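Local coordinates for Lmo0135 protein (Listeria monocytogenes EGD-e, PDB 5ISU), which is the substrate-binding protein of an ABC transporter, probably one that captures peptides outside the cell for import, at residues N230-I234 with T490-D494; A247-Y253 with A470-S476; E189-R195 with D207-I213; Y346-S350 with P375-L381. The contacts are given in a common frame with arbitrary orientation. Residue numbers count along the deposited sequence, not the author numbering.

Interaction 1. Residues N230-I234 with T490-D494; sequences NLKSI and TMFRD
Strand 231-233 is extended, and the short 490-494 segment approaches it side chain first: the nearest CA pair, S233 and M491, is 7.6 Å apart, too far for backbone pairing. Along the second segment, T490 stays clear of the strand, its OG1 donating to F492 O (2.8 Å); T490-F492 form a classic gamma-turn closed by the weak F492 N to T490 O bond (2.8 Å). M491, phi/psi 75/-67, is its centre and points toward the strand; its m, t, t side chain runs out straight, so that SD lies 4.2 Å from L231 CG and CE reaches S233 OG at 3.5 Å and K232 CA at 4.2 Å. F492 (phi/psi -126/159, chi1 m) starts sideways, but the rim of its ring meets L231, with CE2 3.6 Å from CD2 of that leucine, whose t, p rotamer directs it there. R493 and D494 turn away; R493 forms a cation-pi contact with W54. K232 faces the other way, curling so that NZ donates to S233 O (2.9 Å) beside helix 217-225. I22 and L472 touch M491 as well. This is a small buried apolar core, packing the C-terminal part of the chain against the sheets of a type 2 periplasmic-binding-protein fold.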
loop_
_atom_site.group_PDB
_atom_site.type_symbol
_atom_site.label_atom_id
_atom_site.label_comp_id
_atom_site.label_asym_id
_atom_site.label_seq_id
_atom_site.Cartn_x
_atom_site.Cartn_y
_atom_site.Cartn_z
ATOM N N ASN A 230 -9.176 4.563 21.997
ATOM C CA ASN A 230 -8.434 3.409 22.516
ATOM C C ASN A 230 -7.291 2.927 21.618
ATOM O O ASN A 230 -6.391 2.241 22.097
ATOM C CB ASN A 230 -9.392 2.234 22.669
ATOM C CG ASN A 230 -10.538 2.526 23.609
ATOM O OD1 ASN A 230 -11.700 2.496 23.200
ATOM N ND2 ASN A 230 -10.221 2.845 24.859
ATOM N N LEU A 231 -7.344 3.279 20.332
ATOM C CA LEU A 231 -6.389 2.802 19.338
ATOM C C LEU A 231 -6.270 3.767 18.168
ATOM O O LEU A 231 -7.262 4.281 17.687
ATOM C CB LEU A 231 -6.854 1.426 18.781
ATOM C CG LEU A 231 -6.162 0.909 17.488
ATOM C CD1 LEU A 231 -4.667 0.722 17.689
ATOM C CD2 LEU A 231 -6.796 -0.386 16.987
ATOM N N LYS A 232 -5.047 4.022 17.736
ATOM C CA LYS A 232 -4.810 4.899 16.594
ATOM C C LYS A 232 -3.367 4.815 16.145
ATOM O O LYS A 232 -2.492 4.329 16.871
ATOM C CB LYS A 232 -5.084 6.370 16.963
ATOM C CG LYS A 232 -4.107 6.915 18.008
ATOM C CD LYS A 232 -4.511 8.258 18.591
ATOM C CE LYS A 232 -4.508 9.367 17.562
ATOM N NZ LYS A 232 -3.163 9.637 16.986
ATOM N N SER A 233 -3.135 5.350 14.960
ATOM C CA SER A 233 -1.811 5.506 14.397
ATOM C C SER A 233 -1.161 6.756 15.007
ATOM O O SER A 233 -1.833 7.753 15.265
ATOM C CB SER A 233 -1.914 5.678 12.894
ATOM O OG SER A 233 -2.533 4.527 12.330
ATOM N N ILE A 234 0.152 6.685 15.206
ATOM C CA ILE A 234 0.946 7.747 15.793
ATOM C C ILE A 234 2.061 8.138 14.824
ATOM O O ILE A 234 2.617 7.286 14.146
ATOM C CB ILE A 234 1.617 7.252 17.110
ATOM C CG1 ILE A 234 0.588 6.655 18.068
ATOM C CG2 ILE A 234 2.394 8.365 17.802
ATOM C CD1 ILE A 234 -0.554 7.583 18.430
ATOM N N THR A 490 -4.372 -0.841 7.253
ATOM C CA THR A 490 -5.567 -1.018 8.081
ATOM C C THR A 490 -5.369 -1.183 9.565
ATOM O O THR A 490 -6.331 -1.466 10.266
ATOM C CB THR A 490 -6.312 -2.272 7.625
ATOM O OG1 THR A 490 -5.573 -3.439 8.020
ATOM C CG2 THR A 490 -6.499 -2.252 6.091
ATOM N N MET A 491 -4.136 -1.011 10.031
ATOM C CA MET A 491 -3.743 -1.180 11.446
ATOM C C MET A 491 -3.689 -2.641 11.795
ATOM O O MET A 491 -2.620 -3.149 12.067
ATOM C CB MET A 491 -4.616 -0.419 12.449
ATOM C CG MET A 491 -4.682 1.070 12.210
ATOM S SD MET A 491 -5.741 1.827 13.449
ATOM C CE MET A 491 -5.866 3.485 12.813
ATOM N N PHE A 492 -4.829 -3.317 11.798
ATOM C CA PHE A 492 -4.852 -4.736 12.107
ATOM C C PHE A 492 -5.536 -5.524 11.009
ATOM O O PHE A 492 -6.346 -4.979 10.233
ATOM C CB PHE A 492 -5.566 -5.013 13.420
ATOM C CG PHE A 492 -4.799 -4.597 14.643
ATOM C CD1 PHE A 492 -3.745 -5.368 15.102
ATOM C CD2 PHE A 492 -5.175 -3.491 15.373
ATOM C CE1 PHE A 492 -3.046 -5.021 16.243
ATOM C CE2 PHE A 492 -4.489 -3.142 16.521
ATOM C CZ PHE A 492 -3.414 -3.904 16.950
ATOM N N ARG A 493 -5.214 -6.816 10.983
ATOM C CA ARG A 493 -5.746 -7.755 10.014
ATOM C C ARG A 493 -7.128 -8.155 10.433
ATOM O O ARG A 493 -8.056 -8.174 9.601
ATOM C CB ARG A 493 -4.853 -8.999 9.961
ATOM C CG ARG A 493 -5.225 -10.077 8.934
ATOM C CD ARG A 493 -4.341 -11.321 9.095
ATOM N NE ARG A 493 -4.399 -11.806 10.478
ATOM C CZ ARG A 493 -5.363 -12.563 10.994
ATOM N NH1 ARG A 493 -6.360 -12.996 10.255
ATOM N NH2 ARG A 493 -5.328 -12.880 12.275
ATOM N N ASP A 494 -7.276 -8.436 11.732
ATOM C CA ASP A 494 -8.527 -8.918 12.257
ATOM C C ASP A 494 -8.754 -8.452 13.708
ATOM O O ASP A 494 -8.171 -8.980 14.658
ATOM C CB ASP A 494 -8.535 -10.451 12.173
ATOM C CG ASP A 494 -9.906 -11.065 12.470
ATOM O OD1 ASP A 494 -10.819 -10.358 12.949
ATOM O OD2 ASP A 494 -10.075 -12.279 12.214
#

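Interaction 2. Residues A247-Y253 with A470-S476; sequences AVNIITY and AVLALDS
Strands 248-263 and 462-475 form an antiparallel beta pair in a mixed sheet, consistent with the long interlobe strands of a type 2 periplasmic-binding-protein fold; their short segments approach to 4.5 Å, with N-to-C directions at 155°. V248 lies opposite D475, I250 opposite A473 and T252 opposite V471 as non-hydrogen-bonded pairs, with CA-CA distances of 4.5-4.7 Å. The hydrogen-bonded pairs exchange two bonds each: N249 N to L474 O (2.9 Å) and L474 N to N249 O (3.0 Å); I251 N to L472 O (2.8 Å) and L472 N to I251 O (2.9 Å); Y253 N to A470 O (3.3 Å) and A470 N to Y253 O (3.0 Å). S476 N to A247 O (3.0 Å) extends the series. CA-H...O contacts, such as V471 CA to I251 O at 3.3 Å, fill the intervals.

Apolar packing occupies both faces. On one, I250 (m, m) sets CG2 3.6 Å from V471 CG1 and CD1 3.8 Å from A473 CB, with helix 239-245 covering I250. On the other, I251 joins L472 and L474, and Y253, chi1 p, folds back over A470, its CE1 3.6 Å from L472 CG. Finally, S476 OG donates weakly to N249 OD1 at 3.1 Å.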
loop_
_atom_site.group_PDB
_atom_site.type_symbol
_atom_site.label_atom_id
_atom_site.label_comp_id
_atom_site.label_asym_id
_atom_site.label_seq_id
_atom_site.Cartn_x
_atom_site.Cartn_y
_atom_site.Cartn_z
ATOM N N ALA A 247 -1.365 4.833 29.918
ATOM C CA ALA A 247 -1.040 3.421 29.786
ATOM C C ALA A 247 -1.398 2.932 28.377
ATOM O O ALA A 247 -2.540 2.603 28.104
ATOM C CB ALA A 247 -1.760 2.600 30.850
ATOM N N VAL A 248 -0.410 2.934 27.487
ATOM C CA VAL A 248 -0.585 2.453 26.118
ATOM C C VAL A 248 0.623 1.628 25.691
ATOM O O VAL A 248 1.758 1.899 26.094
ATOM C CB VAL A 248 -0.753 3.590 25.071
ATOM C CG1 VAL A 248 -1.962 4.469 25.383
ATOM C CG2 VAL A 248 0.517 4.427 24.958
ATOM N N ASN A 249 0.363 0.626 24.868
ATOM C CA ASN A 249 1.415 -0.184 24.306
ATOM C C ASN A 249 1.676 0.391 22.903
ATOM O O ASN A 249 0.736 0.629 22.134
ATOM C CB ASN A 249 0.982 -1.660 24.257
ATOM C CG ASN A 249 0.759 -2.258 25.657
ATOM O OD1 ASN A 249 1.429 -1.901 26.636
ATOM N ND2 ASN A 249 -0.173 -3.184 25.744
ATOM N N ILE A 250 2.940 0.663 22.600
ATOM C CA ILE A 250 3.311 1.180 21.303
ATOM C C ILE A 250 3.757 0.014 20.457
ATOM O O ILE A 250 4.578 -0.785 20.898
ATOM C CB ILE A 250 4.438 2.206 21.410
ATOM C CG1 ILE A 250 3.999 3.380 22.298
ATOM C CG2 ILE A 250 4.848 2.697 20.030
ATOM C CD1 ILE A 250 2.760 4.095 21.802
ATOM N N ILE A 251 3.199 -0.089 19.251
ATOM C CA ILE A 251 3.522 -1.176 18.335
ATOM C C ILE A 251 4.099 -0.588 17.051
ATOM O O ILE A 251 3.484 0.276 16.433
ATOM C CB ILE A 251 2.270 -1.989 17.965
ATOM C CG1 ILE A 251 1.422 -2.287 19.204
ATOM C CG2 ILE A 251 2.683 -3.281 17.281
ATOM C CD1 ILE A 251 0.067 -2.874 18.887
ATOM N N THR A 252 5.263 -1.091 16.665
ATOM C CA THR A 252 5.981 -0.664 15.478
ATOM C C THR A 252 6.157 -1.882 14.557
ATOM O O THR A 252 6.654 -2.912 14.983
ATOM C CB THR A 252 7.344 -0.091 15.866
ATOM O OG1 THR A 252 7.146 1.047 16.716
ATOM C CG2 THR A 252 8.138 0.330 14.624
ATOM N N TYR A 253 5.760 -1.733 13.297
ATOM C CA TYR A 253 5.781 -2.822 12.328
ATOM C C TYR A 253 5.992 -2.267 10.903
ATOM O O TYR A 253 5.707 -1.098 10.651
ATOM C CB TYR A 253 4.450 -3.574 12.419
ATOM C CG TYR A 253 3.254 -2.656 12.224
ATOM C CD1 TYR A 253 2.807 -1.851 13.254
ATOM C CD2 TYR A 253 2.599 -2.580 10.998
ATOM C CE1 TYR A 253 1.747 -0.992 13.084
ATOM C CE2 TYR A 253 1.520 -1.728 10.814
ATOM C CZ TYR A 253 1.093 -0.940 11.857
ATOM O OH TYR A 253 0.041 -0.079 11.677
ATOM N N ALA A 470 5.221 1.799 10.341
ATOM C CA ALA A 470 4.089 2.560 10.847
ATOM C C ALA A 470 4.096 2.301 12.355
ATOM O O ALA A 470 4.751 1.359 12.829
ATOM C CB ALA A 470 2.801 2.085 10.222
ATOM N N VAL A 471 3.371 3.133 13.100
ATOM C CA VAL A 471 3.305 3.023 14.569
ATOM C C VAL A 471 1.870 3.153 15.060
ATOM O O VAL A 471 1.136 4.040 14.606
ATOM C CB VAL A 471 4.137 4.132 15.252
ATOM C CG1 VAL A 471 4.168 3.935 16.758
ATOM C CG2 VAL A 471 5.559 4.146 14.715
ATOM N N LEU A 472 1.486 2.262 15.971
ATOM C CA LEU A 472 0.179 2.288 16.607
ATOM C C LEU A 472 0.329 2.429 18.110
ATOM O O LEU A 472 1.299 1.946 18.706
ATOM C CB LEU A 472 -0.557 0.968 16.431
ATOM C CG LEU A 472 -0.915 0.522 15.033
ATOM C CD1 LEU A 472 -1.430 -0.904 15.116
ATOM C CD2 LEU A 472 -1.923 1.473 14.398
ATOM N N ALA A 473 -0.691 3.018 18.716
ATOM C CA ALA A 473 -0.789 3.116 20.148
ATOM C C ALA A 473 -2.106 2.420 20.488
ATOM O O ALA A 473 -3.152 2.760 19.924
ATOM C CB ALA A 473 -0.799 4.563 20.598
ATOM N N LEU A 474 -2.034 1.433 21.378
ATOM C CA LEU A 474 -3.195 0.652 21.811
ATOM C C LEU A 474 -3.327 0.708 23.332
ATOM O O LEU A 474 -2.417 0.294 24.032
ATOM C CB LEU A 474 -3.037 -0.820 21.397
ATOM C CG LEU A 474 -4.130 -1.775 21.902
ATOM C CD1 LEU A 474 -5.463 -1.321 21.339
ATOM C CD2 LEU A 474 -3.894 -3.248 21.551
ATOM N N ASP A 475 -4.478 1.173 23.818
ATOM C CA ASP A 475 -4.787 1.258 25.256
ATOM C C ASP A 475 -4.364 -0.078 25.931
ATOM O O ASP A 475 -4.776 -1.181 25.498
ATOM C CB ASP A 475 -6.278 1.606 25.415
ATOM C CG ASP A 475 -6.765 1.628 26.861
ATOM O OD1 ASP A 475 -6.104 1.088 27.784
ATOM O OD2 ASP A 475 -7.887 2.149 27.066
ATOM N N SER A 476 -3.525 0.044 26.966
ATOM C CA SER A 476 -2.957 -1.112 27.681
ATOM C C SER A 476 -3.951 -2.085 28.268
ATOM O O SER A 476 -3.582 -3.206 28.552
ATOM C CB SER A 476 -1.942 -0.678 28.754
ATOM O OG SER A 476 -0.736 -0.276 28.130
#

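Interaction 3. Residues E189-R195 with D207-I213; sequences EYVSLER and DKVTFRI
Six backbone hydrogen bonds tie strands 190-195 and 208-213 into a beta hairpin with a long connecting loop, the two central strands of a four-stranded mixed sheet, flanked by strands 180-186 and 19-24. V191 N bonds F211 O (3.0 Å) and F211 N bonds V191 O (2.8 Å); L193 N bonds V209 O (2.8 Å) and V209 N bonds L193 O (3.1 Å). I213 N to E189 O (3.1 Å) and R195 N to D207 O (2.9 Å) close the two ends. The strand directions differ by 172°, with axes 4.6 Å apart, and Y190-R212, S192-T210 and E194-K208 are the non-hydrogen-bonded pairs. E189 and Y190 form a classic beta bulge opposite K186 on the neighbouring strand.

Charge adds little between the segments: R195 NE and D207 OD1 make a long 3.6 Å salt bridge with the oxygen well out of the guanidinium plane, whereas NH1 of R195 has D16 and the P204 carbonyl as partners. On the polar face, Y190 (chi1 p) bonds E184 through its hydroxyl, and the R212 guanidinium lays a face over Y190 CB.

The other face is apolar. V191, L193, V209 and F211 line it, and helix 39-48 covers V191, L193 and F211. L193 (m, t) brings CD1 within 3.6 Å of F211 CE2, at the edge of the phenyl ring.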
loop_
_atom_site.group_PDB
_atom_site.type_symbol
_atom_site.label_atom_id
_atom_site.label_comp_id
_atom_site.label_asym_id
_atom_site.label_seq_id
_atom_site.Cartn_x
_atom_site.Cartn_y
_atom_site.Cartn_z
ATOM N N GLU A 189 -18.079 12.529 11.878
ATOM C CA GLU A 189 -17.996 12.243 13.309
ATOM C C GLU A 189 -17.578 10.809 13.631
ATOM O O GLU A 189 -16.612 10.620 14.370
ATOM C CB GLU A 189 -19.314 12.584 14.007
ATOM C CG GLU A 189 -19.711 14.055 13.914
ATOM C CD GLU A 189 -20.958 14.390 14.736
ATOM O OE1 GLU A 189 -21.063 13.946 15.905
ATOM O OE2 GLU A 189 -21.829 15.123 14.223
ATOM N N TYR A 190 -18.299 9.810 13.114
ATOM C CA TYR A 190 -17.952 8.412 13.411
ATOM C C TYR A 190 -18.692 7.379 12.571
ATOM O O TYR A 190 -19.697 7.678 11.926
ATOM C CB TYR A 190 -18.219 8.062 14.913
ATOM C CG TYR A 190 -19.685 8.130 15.319
ATOM C CD1 TYR A 190 -20.555 7.067 15.071
ATOM C CD2 TYR A 190 -20.199 9.266 15.945
ATOM C CE1 TYR A 190 -21.891 7.134 15.439
ATOM C CE2 TYR A 190 -21.532 9.347 16.318
ATOM C CZ TYR A 190 -22.375 8.282 16.065
ATOM O OH TYR A 190 -23.688 8.389 16.423
ATOM N N VAL A 191 -18.146 6.165 12.600
ATOM C CA VAL A 191 -18.765 4.984 12.000
ATOM C C VAL A 191 -18.848 3.963 13.135
ATOM O O VAL A 191 -17.821 3.652 13.731
ATOM C CB VAL A 191 -17.934 4.368 10.868
ATOM C CG1 VAL A 191 -18.655 3.145 10.309
ATOM C CG2 VAL A 191 -17.685 5.390 9.769
ATOM N N SER A 192 -20.049 3.468 13.452
ATOM C CA SER A 192 -20.214 2.473 14.534
ATOM C C SER A 192 -20.568 1.104 13.959
ATOM O O SER A 192 -21.330 0.999 12.987
ATOM C CB SER A 192 -21.273 2.910 15.557
ATOM O OG SER A 192 -22.522 3.129 14.932
ATOM N N LEU A 193 -20.004 0.066 14.576
ATOM C CA LEU A 193 -20.206 -1.301 14.150
ATOM C C LEU A 193 -20.457 -2.185 15.363
ATOM O O LEU A 193 -20.130 -1.802 16.492
ATOM C CB LEU A 193 -18.927 -1.797 13.471
ATOM C CG LEU A 193 -18.228 -0.991 12.366
ATOM C CD1 LEU A 193 -16.881 -1.645 12.066
ATOM C CD2 LEU A 193 -19.043 -0.898 11.094
ATOM N N GLU A 194 -21.001 -3.376 15.129
ATOM C CA GLU A 194 -21.237 -4.350 16.200
ATOM C C GLU A 194 -20.810 -5.728 15.734
ATOM O O GLU A 194 -20.901 -6.036 14.542
ATOM C CB GLU A 194 -22.698 -4.341 16.669
ATOM C CG GLU A 194 -23.719 -4.856 15.668
ATOM C CD GLU A 194 -25.150 -4.778 16.187
ATOM O OE1 GLU A 194 -25.383 -4.348 17.351
ATOM O OE2 GLU A 194 -26.053 -5.144 15.414
ATOM N N ARG A 195 -20.390 -6.577 16.672
ATOM C CA ARG A 195 -19.868 -7.889 16.308
ATOM C C ARG A 195 -20.815 -8.810 15.534
ATOM O O ARG A 195 -22.030 -8.831 15.753
ATOM C CB ARG A 195 -19.281 -8.623 17.507
ATOM C CG ARG A 195 -20.283 -9.119 18.540
ATOM C CD ARG A 195 -19.551 -9.843 19.672
ATOM N NE ARG A 195 -20.353 -9.905 20.886
ATOM C CZ ARG A 195 -19.898 -10.310 22.065
ATOM N NH1 ARG A 195 -18.627 -10.674 22.199
ATOM N NH2 ARG A 195 -20.713 -10.331 23.131
ATOM N N ASP A 207 -17.580 -6.389 21.657
ATOM C CA ASP A 207 -18.941 -6.272 21.185
ATOM C C ASP A 207 -19.138 -5.124 20.173
ATOM O O ASP A 207 -19.793 -5.314 19.161
ATOM C CB ASP A 207 -19.870 -6.097 22.404
ATOM C CG ASP A 207 -21.337 -5.953 22.017
ATOM O OD1 ASP A 207 -21.767 -6.589 21.023
ATOM O OD2 ASP A 207 -22.064 -5.210 22.720
ATOM N N LYS A 208 -18.589 -3.944 20.452
ATOM C CA LYS A 208 -18.757 -2.777 19.559
ATOM C C LYS A 208 -17.446 -2.128 19.161
ATOM O O LYS A 208 -16.505 -2.116 19.941
ATOM C CB LYS A 208 -19.624 -1.725 20.228
ATOM C CG LYS A 208 -20.991 -2.233 20.590
ATOM C CD LYS A 208 -21.870 -1.081 20.973
ATOM C CE LYS A 208 -23.225 -1.557 21.431
ATOM N NZ LYS A 208 -24.082 -0.366 21.664
ATOM N N VAL A 209 -17.383 -1.632 17.925
ATOM C CA VAL A 209 -16.202 -0.938 17.419
ATOM C C VAL A 209 -16.674 0.338 16.762
ATOM O O VAL A 209 -17.575 0.316 15.931
ATOM C CB VAL A 209 -15.396 -1.779 16.422
ATOM C CG1 VAL A 209 -14.264 -0.960 15.812
ATOM C CG2 VAL A 209 -14.818 -3.010 17.099
ATOM N N THR A 210 -16.070 1.452 17.155
ATOM C CA THR A 210 -16.428 2.745 16.624
ATOM C C THR A 210 -15.184 3.345 16.025
ATOM O O THR A 210 -14.123 3.299 16.647
ATOM C CB THR A 210 -16.928 3.687 17.741
ATOM O OG1 THR A 210 -18.050 3.101 18.399
ATOM C CG2 THR A 210 -17.335 5.068 17.184
ATOM N N PHE A 211 -15.296 3.857 14.802
ATOM C CA PHE A 211 -14.182 4.555 14.160
ATOM C C PHE A 211 -14.459 6.027 14.360
ATOM O O PHE A 211 -15.411 6.550 13.785
ATOM C CB PHE A 211 -14.063 4.215 12.675
ATOM C CG PHE A 211 -13.552 2.826 12.423
ATOM C CD1 PHE A 211 -12.185 2.586 12.318
ATOM C CD2 PHE A 211 -14.424 1.758 12.319
ATOM C CE1 PHE A 211 -11.699 1.313 12.094
ATOM C CE2 PHE A 211 -13.944 0.470 12.112
ATOM C CZ PHE A 211 -12.587 0.250 11.984
ATOM N N ARG A 212 -13.637 6.666 15.199
ATOM C CA ARG A 212 -13.769 8.095 15.547
ATOM C C ARG A 212 -12.917 8.995 14.652
ATOM O O ARG A 212 -11.703 8.883 14.628
ATOM C CB ARG A 212 -13.369 8.288 17.016
ATOM C CG ARG A 212 -13.285 9.716 17.531
ATOM C CD ARG A 212 -14.589 10.477 17.416
ATOM N NE ARG A 212 -15.666 9.917 18.234
ATOM C CZ ARG A 212 -16.900 10.426 18.292
ATOM N NH1 ARG A 212 -17.229 11.511 17.581
ATOM N NH2 ARG A 212 -17.821 9.844 19.060
ATOM N N ILE A 213 -13.564 9.932 13.977
ATOM C CA ILE A 213 -12.896 10.829 13.042
ATOM C C ILE A 213 -12.337 12.095 13.711
ATOM O O ILE A 213 -13.090 12.991 14.019
ATOM C CB ILE A 213 -13.884 11.237 11.918
ATOM C CG1 ILE A 213 -14.459 9.988 11.241
ATOM C CG2 ILE A 213 -13.196 12.140 10.898
ATOM C CD1 ILE A 213 -15.504 10.273 10.184
#

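Interaction 4. Residues Y346-S350 with P375-L381; sequences YLNNS and PTDPNAL
A beta-alpha-beta unit, strand 341-347, helix 351-365 and strand 370-376, brings its two parallel strands together at their C-terminal ends here. Y346 O is the shared acceptor, taking T376 N at 2.8 Å and T376 OG1 at 3.2 Å; the p rotamer of T376 (chi1 66°) places the hydroxyl for this. N348 N then donates to T376 O (2.8 Å), so T376 is bonded through both its backbone N and O. The nearest CA pair is N348-P375, at 4.7 Å. N348 OD1, 3.2 Å from T376 O, faces another acceptor and makes no bond with it.

Beyond the strands, both segments lead into helices. D377 is the N-cap of helix 378-385: its OD1 accepts weakly from N379 N (3.1 Å), and its carbonyl O accepts the first helical bond, from L381 N (2.8 Å). S350 caps helix 351-365, its OG receiving a weak bond from Q353 N, and the side chain of Q353 accepts from L347 N. The hydroxyl of Y346 bonds weakly to E354.

Apolar contacts complete the junction. L347 (m, t) brings CD2 to 3.3 Å from L381 CD2 and 4.3 Å from P378 CB. Y346, with chi1 p, lays its ring face against P375 in a CH-pi contact, the CA of P375 lying 3.9 Å from the ring centroid and 14° off its normal.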
loop_
_atom_site.group_PDB
_atom_site.type_symbol
_atom_site.label_atom_id
_atom_site.label_comp_id
_atom_site.label_asym_id
_atom_site.label_seq_id
_atom_site.Cartn_x
_atom_site.Cartn_y
_atom_site.Cartn_z
ATOM N N TYR A 346 8.377 18.761 -3.016
ATOM C CA TYR A 346 7.865 17.860 -1.999
ATOM C C TYR A 346 6.609 18.458 -1.352
ATOM O O TYR A 346 6.197 19.576 -1.691
ATOM C CB TYR A 346 8.972 17.579 -0.968
ATOM C CG TYR A 346 9.498 18.805 -0.260
ATOM C CD1 TYR A 346 10.472 19.614 -0.848
ATOM C CD2 TYR A 346 9.045 19.141 1.010
ATOM C CE1 TYR A 346 10.953 20.742 -0.203
ATOM C CE2 TYR A 346 9.515 20.265 1.668
ATOM C CZ TYR A 346 10.468 21.064 1.063
ATOM O OH TYR A 346 10.925 22.173 1.720
ATOM N N LEU A 347 5.991 17.700 -0.451
ATOM C CA LEU A 347 4.780 18.140 0.253
ATOM C C LEU A 347 5.100 19.224 1.299
ATOM O O LEU A 347 6.027 19.070 2.090
ATOM C CB LEU A 347 4.117 16.935 0.929
ATOM C CG LEU A 347 3.597 15.839 -0.008
ATOM C CD1 LEU A 347 3.342 14.532 0.732
ATOM C CD2 LEU A 347 2.340 16.298 -0.736
ATOM N N ASN A 348 4.315 20.301 1.318
ATOM C CA ASN A 348 4.540 21.405 2.276
ATOM C C ASN A 348 3.991 21.155 3.692
ATOM O O ASN A 348 4.113 22.016 4.557
ATOM C CB ASN A 348 3.969 22.733 1.736
ATOM C CG ASN A 348 2.444 22.740 1.631
ATOM O OD1 ASN A 348 1.769 21.741 1.894
ATOM N ND2 ASN A 348 1.899 23.877 1.226
ATOM N N ASN A 349 3.389 19.987 3.915
ATOM C CA ASN A 349 2.807 19.631 5.207
ATOM C C ASN A 349 3.411 18.344 5.791
ATOM O O ASN A 349 2.741 17.625 6.530
ATOM C CB ASN A 349 1.299 19.445 5.026
ATOM C CG ASN A 349 0.958 18.276 4.118
ATOM O OD1 ASN A 349 1.836 17.675 3.483
ATOM N ND2 ASN A 349 -0.319 17.939 4.058
ATOM N N SER A 350 4.658 18.042 5.440
ATOM C CA SER A 350 5.328 16.830 5.923
ATOM C C SER A 350 6.697 17.183 6.446
ATOM O O SER A 350 7.596 17.512 5.674
ATOM C CB SER A 350 5.456 15.804 4.796
ATOM O OG SER A 350 6.186 14.665 5.223
ATOM N N PRO A 375 8.829 23.527 -1.568
ATOM C CA PRO A 375 7.723 22.840 -0.907
ATOM C C PRO A 375 6.417 23.255 -1.571
ATOM O O PRO A 375 6.271 24.437 -1.927
ATOM C CB PRO A 375 7.781 23.378 0.527
ATOM C CG PRO A 375 8.407 24.724 0.415
ATOM C CD PRO A 375 9.312 24.687 -0.786
ATOM N N THR A 376 5.480 22.323 -1.746
ATOM C CA THR A 376 4.205 22.656 -2.402
ATOM C C THR A 376 2.958 22.030 -1.767
ATOM O O THR A 376 3.032 21.071 -0.998
ATOM C CB THR A 376 4.207 22.246 -3.890
ATOM O OG1 THR A 376 4.272 20.824 -3.988
ATOM C CG2 THR A 376 5.375 22.863 -4.641
ATOM N N ASP A 377 1.817 22.617 -2.136
ATOM C CA ASP A 377 0.473 22.209 -1.718
ATOM C C ASP A 377 0.198 20.840 -2.347
ATOM O O ASP A 377 0.571 20.629 -3.501
ATOM C CB ASP A 377 -0.527 23.283 -2.221
ATOM C CG ASP A 377 -1.979 23.006 -1.837
ATOM O OD1 ASP A 377 -2.567 22.000 -2.298
ATOM O OD2 ASP A 377 -2.569 23.869 -1.148
ATOM N N PRO A 378 -0.449 19.909 -1.604
ATOM C CA PRO A 378 -0.715 18.546 -2.124
ATOM C C PRO A 378 -1.398 18.478 -3.493
ATOM O O PRO A 378 -0.897 17.792 -4.383
ATOM C CB PRO A 378 -1.603 17.919 -1.046
ATOM C CG PRO A 378 -1.237 18.643 0.197
ATOM C CD PRO A 378 -0.940 20.058 -0.220
ATOM N N ASN A 379 -2.514 19.185 -3.661
ATOM C CA ASN A 379 -3.234 19.178 -4.941
ATOM C C ASN A 379 -2.304 19.617 -6.054
ATOM O O ASN A 379 -2.186 18.944 -7.077
ATOM C CB ASN A 379 -4.438 20.128 -4.917
ATOM C CG ASN A 379 -5.438 19.798 -3.824
ATOM O OD1 ASN A 379 -5.198 18.934 -2.974
ATOM N ND2 ASN A 379 -6.564 20.511 -3.826
ATOM N N ALA A 380 -1.645 20.755 -5.837
ATOM C CA ALA A 380 -0.714 21.317 -6.812
ATOM C C ALA A 380 0.399 20.333 -7.145
ATOM O O ALA A 380 0.811 20.232 -8.297
ATOM C CB ALA A 380 -0.128 22.624 -6.300
ATOM N N LEU A 381 0.863 19.590 -6.136
ATOM C CA LEU A 381 1.941 18.614 -6.334
ATOM C C LEU A 381 1.494 17.470 -7.257
ATOM O O LEU A 381 2.271 17.008 -8.083
ATOM C CB LEU A 381 2.446 18.073 -4.994
ATOM C CG LEU A 381 3.668 17.142 -5.028
ATOM C CD1 LEU A 381 4.884 17.827 -5.641
ATOM C CD2 LEU A 381 3.988 16.644 -3.628
#

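How the interactions relate
From the N terminus, interaction 3 comes first and closes a beta hairpin, with 11 residues between its segments, before any other contact opens. Interaction 1 then opens at 230-234 and closes at 490-494, the widest loop of the four. Within that span lies interaction 2, and within interaction 2 lies interaction 4, so the three are concentric and none cross. Interactions 1 and 2 touch directly: strand 231-233 lies beside strand 462-475, with N230 O bonding D475 N and I234 N bonding V471 O. Interaction 4 reaches the same mixed sheet, its centre about 29 Å from that of interaction 2, while interaction 3 belongs to a separate sheet, its nearest atoms about 6 Å from interaction 1.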